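Local coordinates for chain length determinant protein (Shigella flexneri, PDB 4ZM5), which probably sets the modal chain length of lipopolysaccharide O antigen, as an inner-membrane polysaccharide co-polymerase of the Wzz family, at residues B[18-30]-B[213-225]. The protein carries 1 engineered substitution. Residues are numbered along the deposited sequence; the frame is centred on the assembly and turned at random.
Sequences GQIAGYNNAMNVI and DIEKLKFDDLDIH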
ATOM      1  N   GLY B  18       9.680  -4.018 -15.647  1.00 42.33           N
ATOM      2  CA  GLY B  18      10.483  -5.228 -15.550  1.00 43.86           C
ATOM      3  C   GLY B  18      11.630  -5.097 -14.571  1.00 46.31           C
ATOM      4  O   GLY B  18      11.895  -6.015 -13.782  1.00 47.76           O
ATOM      5  N   GLN B  19      12.300  -3.945 -14.614  1.00 39.83           N
ATOM      6  CA  GLN B  19      13.423  -3.625 -13.727  1.00 40.20           C
ATOM      7  C   GLN B  19      12.974  -3.455 -12.261  1.00 46.63           C
ATOM      8  O   GLN B  19      13.765  -3.650 -11.334  1.00 45.43           O
ATOM      9  CB  GLN B  19      14.086  -2.307 -14.177  1.00 39.91           C
ATOM     10  CG  GLN B  19      14.880  -2.365 -15.471  1.00 49.12           C
ATOM     11  CD  GLN B  19      15.373  -0.988 -15.852  1.00 56.99           C
ATOM     12  OE1 GLN B  19      14.626  -0.150 -16.352  1.00 43.64           O
ATOM     13  NE2 GLN B  19      16.642  -0.711 -15.604  1.00 53.34           N
ATOM     14  N   ILE B  20      11.697  -3.087 -12.077  1.00 45.38           N
ATOM     15  CA  ILE B  20      11.061  -2.741 -10.818  1.00 45.43           C
ATOM     16  C   ILE B  20      10.196  -3.860 -10.205  1.00 48.88           C
ATOM     17  O   ILE B  20       9.899  -3.781  -9.007  1.00 47.74           O
ATOM     18  CB  ILE B  20      10.247  -1.446 -11.111  1.00 48.77           C
ATOM     19  CG1 ILE B  20      10.815  -0.276 -10.360  1.00 48.73           C
ATOM     20  CG2 ILE B  20       8.718  -1.549 -10.985  1.00 50.33           C
ATOM     21  CD1 ILE B  20      12.367  -0.245 -10.456  1.00 60.91           C
ATOM     22  N   ALA B  21       9.825  -4.890 -11.000  1.00 46.72           N
ATOM     23  CA  ALA B  21       8.960  -6.013 -10.619  1.00 48.50           C
ATOM     24  C   ALA B  21       9.231  -6.565  -9.185  1.00 53.98           C
ATOM     25  O   ALA B  21       8.275  -6.737  -8.423  1.00 53.58           O
ATOM     26  CB  ALA B  21       9.087  -7.122 -11.637  1.00 50.67           C
ATOM     27  N   GLY B  22      10.512  -6.765  -8.838  1.00 51.22           N
ATOM     28  CA  GLY B  22      10.976  -7.252  -7.538  1.00 51.43           C
ATOM     29  C   GLY B  22      10.672  -6.325  -6.375  1.00 54.32           C
ATOM     30  O   GLY B  22      10.153  -6.772  -5.351  1.00 54.54           O
ATOM     31  N   TYR B  23      11.002  -5.023  -6.520  1.00 49.46           N
ATOM     32  CA  TYR B  23      10.725  -4.006  -5.500  1.00 48.07           C
ATOM     33  C   TYR B  23       9.214  -3.832  -5.347  1.00 50.23           C
ATOM     34  O   TYR B  23       8.725  -3.722  -4.229  1.00 47.63           O
ATOM     35  CB  TYR B  23      11.392  -2.645  -5.856  1.00 47.71           C
ATOM     36  CG  TYR B  23      11.548  -1.709  -4.672  1.00 49.04           C
ATOM     37  CD1 TYR B  23      12.501  -1.955  -3.684  1.00 51.41           C
ATOM     38  CD2 TYR B  23      10.740  -0.582  -4.534  1.00 49.00           C
ATOM     39  CE1 TYR B  23      12.627  -1.126  -2.572  1.00 52.08           C
ATOM     40  CE2 TYR B  23      10.876   0.276  -3.435  1.00 49.21           C
ATOM     41  CZ  TYR B  23      11.828  -0.000  -2.457  1.00 58.25           C
ATOM     42  OH  TYR B  23      11.986   0.796  -1.339  1.00 57.97           O
ATOM     43  N   ASN B  24       8.472  -3.841  -6.481  1.00 47.18           N
ATOM     44  CA  ASN B  24       7.017  -3.712  -6.465  1.00 46.43           C
ATOM     45  C   ASN B  24       6.396  -4.922  -5.794  1.00 49.90           C
ATOM     46  O   ASN B  24       5.434  -4.762  -5.039  1.00 50.09           O
ATOM     47  CB  ASN B  24       6.440  -3.497  -7.867  1.00 44.25           C
ATOM     48  CG  ASN B  24       4.933  -3.440  -7.892  1.00 67.23           C
ATOM     49  OD1 ASN B  24       4.300  -2.483  -7.457  1.00 65.99           O
ATOM     50  ND2 ASN B  24       4.324  -4.525  -8.285  1.00 60.53           N
ATOM     51  N   ASN B  25       6.936  -6.119  -6.045  1.00 46.87           N
ATOM     52  CA  ASN B  25       6.409  -7.326  -5.401  1.00 48.97           C
ATOM     53  C   ASN B  25       6.650  -7.260  -3.887  1.00 51.61           C
ATOM     54  O   ASN B  25       5.738  -7.561  -3.122  1.00 51.94           O
ATOM     55  CB  ASN B  25       6.992  -8.611  -5.999  1.00 49.27           C
ATOM     56  CG  ASN B  25       6.525  -9.837  -5.278  1.00 75.67           C
ATOM     57  OD1 ASN B  25       5.324 -10.107  -5.183  1.00 73.42           O
ATOM     58  ND2 ASN B  25       7.458 -10.539  -4.653  1.00 71.66           N
ATOM     59  N   ALA B  26       7.855  -6.827  -3.467  1.00 46.17           N
ATOM     60  CA  ALA B  26       8.197  -6.673  -2.060  1.00 45.30           C
ATOM     61  C   ALA B  26       7.249  -5.687  -1.395  1.00 48.73           C
ATOM     62  O   ALA B  26       6.714  -6.007  -0.340  1.00 49.18           O
ATOM     63  CB  ALA B  26       9.633  -6.204  -1.921  1.00 44.62           C
ATOM     64  N   MET B  27       6.969  -4.534  -2.062  1.00 44.83           N
ATOM     65  CA  MET B  27       6.065  -3.463  -1.595  1.00 45.01           C
ATOM     66  C   MET B  27       4.622  -3.966  -1.453  1.00 50.06           C
ATOM     67  O   MET B  27       3.970  -3.666  -0.451  1.00 49.99           O
ATOM     68  CB  MET B  27       6.111  -2.238  -2.531  1.00 46.43           C
ATOM     69  CG  MET B  27       7.384  -1.401  -2.421  1.00 49.10           C
ATOM     70  SD  MET B  27       7.693  -0.647  -0.797  1.00 53.58           S
ATOM     71  CE  MET B  27       9.070  -1.661  -0.223  1.00 50.22           C
ATOM     72  N   ASN B  28       4.144  -4.746  -2.448  1.00 47.39           N
ATOM     73  CA  ASN B  28       2.824  -5.387  -2.451  1.00 48.68           C
ATOM     74  C   ASN B  28       2.705  -6.329  -1.252  1.00 51.61           C
ATOM     75  O   ASN B  28       1.703  -6.274  -0.540  1.00 51.65           O
ATOM     76  CB  ASN B  28       2.586  -6.168  -3.770  1.00 50.63           C
ATOM     77  CG  ASN B  28       2.182  -5.326  -4.966  1.00 74.66           C
ATOM     78  OD1 ASN B  28       1.597  -4.251  -4.833  1.00 69.88           O
ATOM     79  ND2 ASN B  28       2.430  -5.829  -6.173  1.00 66.25           N
ATOM     80  N   VAL B  29       3.754  -7.157  -1.007  1.00 46.71           N
ATOM     81  CA  VAL B  29       3.815  -8.131   0.089  1.00 46.98           C
ATOM     82  C   VAL B  29       3.697  -7.376   1.419  1.00 51.08           C
ATOM     83  O   VAL B  29       2.904  -7.782   2.251  1.00 51.81           O
ATOM     84  CB  VAL B  29       5.089  -9.047   0.011  1.00 48.85           C
ATOM     85  CG1 VAL B  29       5.303  -9.844   1.278  1.00 49.10           C
ATOM     86  CG2 VAL B  29       5.026  -9.993  -1.173  1.00 49.17           C
ATOM     87  N   ILE B  30       4.414  -6.253   1.584  1.00 46.93           N
ATOM     88  CA  ILE B  30       4.427  -5.471   2.827  1.00 45.81           C
ATOM     89  C   ILE B  30       3.111  -4.716   3.100  1.00 50.91           C
ATOM     90  O   ILE B  30       2.597  -4.791   4.230  1.00 51.90           O
ATOM     91  CB  ILE B  30       5.638  -4.486   2.873  1.00 46.07           C
ATOM     92  CG1 ILE B  30       6.983  -5.248   2.808  1.00 45.34           C
ATOM     93  CG2 ILE B  30       5.595  -3.628   4.142  1.00 46.46           C
ATOM     94  CD1 ILE B  30       8.144  -4.455   2.247  1.00 49.22           C
ATOM     95  N   ASP B 213       5.047 -14.273   4.589  1.00 51.88           N
ATOM     96  CA  ASP B 213       5.565 -13.850   3.293  1.00 52.83           C
ATOM     97  C   ASP B 213       6.510 -12.648   3.427  1.00 58.45           C
ATOM     98  O   ASP B 213       7.433 -12.536   2.626  1.00 58.90           O
ATOM     99  CB  ASP B 213       4.405 -13.525   2.332  1.00 55.16           C
ATOM    100  CG  ASP B 213       3.464 -14.682   2.001  1.00 63.19           C
ATOM    101  OD1 ASP B 213       3.881 -15.855   2.158  1.00 62.26           O
ATOM    102  OD2 ASP B 213       2.332 -14.412   1.544  1.00 70.39           O
ATOM    103  N   ILE B 214       6.289 -11.758   4.427  1.00 55.70           N
ATOM    104  CA  ILE B 214       7.150 -10.589   4.684  1.00 56.32           C
ATOM    105  C   ILE B 214       8.504 -11.078   5.186  1.00 61.38           C
ATOM    106  O   ILE B 214       9.545 -10.539   4.786  1.00 62.12           O
ATOM    107  CB  ILE B 214       6.505  -9.556   5.650  1.00 59.28           C
ATOM    108  CG1 ILE B 214       5.377  -8.803   4.937  1.00 60.02           C
ATOM    109  CG2 ILE B 214       7.545  -8.544   6.192  1.00 60.92           C
ATOM    110  CD1 ILE B 214       4.670  -7.758   5.761  1.00 69.04           C
ATOM    111  N   GLU B 215       8.482 -12.133   6.019  1.00 57.34           N
ATOM    112  CA  GLU B 215       9.670 -12.751   6.595  1.00 58.03           C
ATOM    113  C   GLU B 215      10.549 -13.396   5.520  1.00 62.26           C
ATOM    114  O   GLU B 215      11.745 -13.559   5.742  1.00 63.56           O
ATOM    115  CB  GLU B 215       9.257 -13.777   7.660  1.00 59.51           C
ATOM    116  CG  GLU B 215       9.386 -13.226   9.074  1.00 75.98           C
ATOM    117  CD  GLU B 215       8.242 -13.497  10.041  1.00108.53           C
ATOM    118  OE1 GLU B 215       7.888 -14.685  10.224  1.00109.07           O
ATOM    119  OE2 GLU B 215       7.694 -12.520  10.611  1.00104.69           O
ATOM    120  N   LYS B 216       9.963 -13.727   4.350  1.00 57.38           N
ATOM    121  CA  LYS B 216      10.649 -14.354   3.209  1.00 56.83           C
ATOM    122  C   LYS B 216      11.370 -13.333   2.314  1.00 60.49           C
ATOM    123  O   LYS B 216      12.161 -13.732   1.459  1.00 60.64           O
ATOM    124  CB  LYS B 216       9.646 -15.153   2.359  1.00 59.09           C
ATOM    125  CG  LYS B 216       9.223 -16.492   2.962  1.00 73.68           C
ATOM    126  CD  LYS B 216       7.789 -16.860   2.600  1.00 83.41           C
ATOM    127  CE  LYS B 216       7.643 -17.907   1.520  1.00 95.32           C
ATOM    128  NZ  LYS B 216       6.210 -18.152   1.194  1.00102.60           N
ATOM    129  N   LEU B 217      11.098 -12.025   2.494  1.00 56.96           N
ATOM    130  CA  LEU B 217      11.690 -10.967   1.679  1.00 57.19           C
ATOM    131  C   LEU B 217      13.158 -10.730   2.023  1.00 66.66           C
ATOM    132  O   LEU B 217      13.504 -10.612   3.198  1.00 68.40           O
ATOM    133  CB  LEU B 217      10.918  -9.643   1.820  1.00 56.59           C
ATOM    134  CG  LEU B 217       9.461  -9.593   1.374  1.00 58.95           C
ATOM    135  CD1 LEU B 217       8.813  -8.316   1.854  1.00 58.93           C
ATOM    136  CD2 LEU B 217       9.306  -9.745  -0.148  1.00 57.68           C
ATOM    137  N   LYS B 218      14.011 -10.652   0.986  1.00 65.79           N
ATOM    138  CA  LYS B 218      15.451 -10.385   1.089  1.00 67.38           C
ATOM    139  C   LYS B 218      15.883  -9.409  -0.032  1.00 71.72           C
ATOM    140  O   LYS B 218      15.495  -9.595  -1.188  1.00 70.34           O
ATOM    141  CB  LYS B 218      16.269 -11.700   1.044  1.00 71.23           C
ATOM    142  CG  LYS B 218      17.798 -11.529   1.164  1.00 93.20           C
ATOM    143  CD  LYS B 218      18.257 -10.938   2.517  1.00104.35           C
ATOM    144  CE  LYS B 218      19.028  -9.648   2.339  1.00113.09           C
ATOM    145  NZ  LYS B 218      19.222  -8.923   3.619  1.00123.16           N
ATOM    146  N   PHE B 219      16.668  -8.366   0.329  1.00 70.09           N
ATOM    147  CA  PHE B 219      17.161  -7.324  -0.592  1.00 71.10           C
ATOM    148  C   PHE B 219      18.000  -7.893  -1.751  1.00 77.88           C
ATOM    149  O   PHE B 219      17.859  -7.425  -2.881  1.00 77.60           O
ATOM    150  CB  PHE B 219      17.974  -6.262   0.174  1.00 73.75           C
ATOM    151  CG  PHE B 219      18.471  -5.117  -0.677  1.00 76.07           C
ATOM    152  CD1 PHE B 219      17.615  -4.101  -1.076  1.00 79.34           C
ATOM    153  CD2 PHE B 219      19.796  -5.062  -1.091  1.00 78.40           C
ATOM    154  CE1 PHE B 219      18.077  -3.058  -1.885  1.00 81.28           C
ATOM    155  CE2 PHE B 219      20.257  -4.008  -1.884  1.00 81.73           C
ATOM    156  CZ  PHE B 219      19.397  -3.014  -2.275  1.00 80.42           C
ATOM    157  N   ASP B 220      18.859  -8.893  -1.468  1.00 77.35           N
ATOM    158  CA  ASP B 220      19.726  -9.544  -2.456  1.00 78.88           C
ATOM    159  C   ASP B 220      18.925 -10.245  -3.562  1.00 84.50           C
ATOM    160  O   ASP B 220      19.401 -10.312  -4.698  1.00 85.39           O
ATOM    161  CB  ASP B 220      20.656 -10.559  -1.772  1.00 81.70           C
ATOM    162  CG  ASP B 220      21.621  -9.944  -0.779  1.00 95.59           C
ATOM    163  OD1 ASP B 220      22.429  -9.079  -1.192  1.00 97.42           O
ATOM    164  OD2 ASP B 220      21.594 -10.352   0.408  1.00101.40           O
ATOM    165  N   ASP B 221      17.712 -10.753  -3.233  1.00 81.15           N
ATOM    166  CA  ASP B 221      16.812 -11.429  -4.172  1.00 81.51           C
ATOM    167  C   ASP B 221      16.270 -10.457  -5.214  1.00 86.04           C
ATOM    168  O   ASP B 221      16.155 -10.817  -6.387  1.00 86.95           O
ATOM    169  CB  ASP B 221      15.642 -12.110  -3.433  1.00 83.00           C
ATOM    170  CG  ASP B 221      15.943 -13.483  -2.842  1.00 97.16           C
ATOM    171  OD1 ASP B 221      16.981 -14.083  -3.216  1.00 99.16           O
ATOM    172  OD2 ASP B 221      15.118 -13.976  -2.039  1.00103.05           O
ATOM    173  N   LEU B 222      15.958  -9.226  -4.794  1.00 82.18           N
ATOM    174  CA  LEU B 222      15.429  -8.219  -5.698  1.00 82.99           C
ATOM    175  C   LEU B 222      16.542  -7.419  -6.394  1.00 88.44           C
ATOM    176  O   LEU B 222      17.293  -6.653  -5.753  1.00 89.17           O
ATOM    177  CB  LEU B 222      14.428  -7.265  -5.016  1.00 82.95           C
ATOM    178  CG  LEU B 222      14.497  -7.100  -3.505  1.00 86.66           C
ATOM    179  CD1 LEU B 222      14.744  -5.653  -3.111  1.00 88.11           C
ATOM    180  CD2 LEU B 222      13.232  -7.585  -2.875  1.00 87.29           C
ATOM    181  N   ASP B 223      16.616  -7.616  -7.728  1.00 84.61           N
ATOM    182  CA  ASP B 223      17.498  -6.891  -8.633  1.00 85.27           C
ATOM    183  C   ASP B 223      16.793  -5.570  -8.905  1.00 87.68           C
ATOM    184  O   ASP B 223      15.881  -5.502  -9.740  1.00 88.22           O
ATOM    185  CB  ASP B 223      17.792  -7.701  -9.926  1.00 88.34           C
ATOM    186  CG  ASP B 223      18.592  -6.956 -10.991  1.00105.04           C
ATOM    187  OD1 ASP B 223      19.665  -6.405 -10.656  1.00106.14           O
ATOM    188  OD2 ASP B 223      18.163  -6.955 -12.164  1.00115.11           O
ATOM    189  N   ILE B 224      17.135  -4.547  -8.115  1.00 82.40           N
ATOM    190  CA  ILE B 224      16.457  -3.262  -8.237  1.00 82.80           C
ATOM    191  C   ILE B 224      17.337  -2.226  -8.927  1.00 84.89           C
ATOM    192  O   ILE B 224      18.545  -2.129  -8.702  1.00 83.17           O
ATOM    193  CB  ILE B 224      15.856  -2.752  -6.903  1.00 85.71           C
ATOM    194  CG1 ILE B 224      16.935  -2.508  -5.818  1.00 85.58           C
ATOM    195  CG2 ILE B 224      14.760  -3.732  -6.426  1.00 85.35           C
ATOM    196  CD1 ILE B 224      16.415  -1.895  -4.568  1.00 92.28           C
ATOM    197  N   HIS B 225      16.681  -1.485  -9.811  1.00 46.36           N
ATOM    198  CA  HIS B 225      17.212  -0.427 -10.670  1.00 45.17           C
ATOM    199  C   HIS B 225      16.493   0.873 -10.314  1.00 42.26           C
ATOM    200  O   HIS B 225      15.280   0.875 -10.201  1.00 40.87           O
ATOM    201  CB  HIS B 225      17.004  -0.809 -12.165  1.00 47.70           C
ATOM    202  CG  HIS B 225      17.472  -2.201 -12.523  1.00 53.17           C
ATOM    203  ND1 HIS B 225      18.717  -2.425 -13.092  1.00 55.31           N
ATOM    204  CD2 HIS B 225      16.853  -3.397 -12.354  1.00 56.70           C
ATOM    205  CE1 HIS B 225      18.814  -3.739 -13.243  1.00 56.42           C
ATOM    206  NE2 HIS B 225      17.715  -4.365 -12.822  1.00 57.60           N
TER
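The chain descending from helix 202-215 toward strand 228-229 packs along one flank of helix 17-31, in the periplasmic domain of this Wzz-family protein. At the far end of the helix, V29 and I30 meet I214 and L217. L217 CD1 lies 3.7 Å from I30 CG1, and the two side chains cross obliquely. The other methyl of L217, CD2, rests 3.8 Å from A26 CA. V29 CG1 is anti to the backbone N (chi1 168°), which sets it against I214 CG1 and D213 O. I214 CD1 reaches I30 CA at 3.7 Å, and I214 also packs on L128 of the long helix 91-159.

No hydrogen bond links the two segments; apolar packing fills the middle and the I30 end, while Q19 and H225 form the other end. The segment 213-225 runs antiparallel to the helix; past 219-221, L222 meets G22 and A26, and H225 meets Q19. I224 lies alongside Y23, touching it with its CG2 and CD1 methyls. G22 has no side chain, and here the backbones come closest, with G22 CA 4.9 Å from L222 CA. L222 CD2 touches A26 CB. I224 CG2 sits 3.6 Å from Y23 CB, while L222 CD1 meets the Y23 ring at its edge. Y23 also packs on L41 of helix 38-53.

Q19 CG lies over one face of the H225 imidazole, offset toward the rim, in a CH-pi contact, while Q19 O sits at the ring edge, 3.3 Å from H225 CD2. The Q19 amide is turned 45° from the ring plane, and its OE1 is hydrogen-bonded to D16 N. H225 NE2 donates to D223 OD2 at 2.7 Å; this bond helps fix the ring's rotation. In the second subunit, R133 forms a salt bridge with D213 and K126 a hydrogen bond with N25.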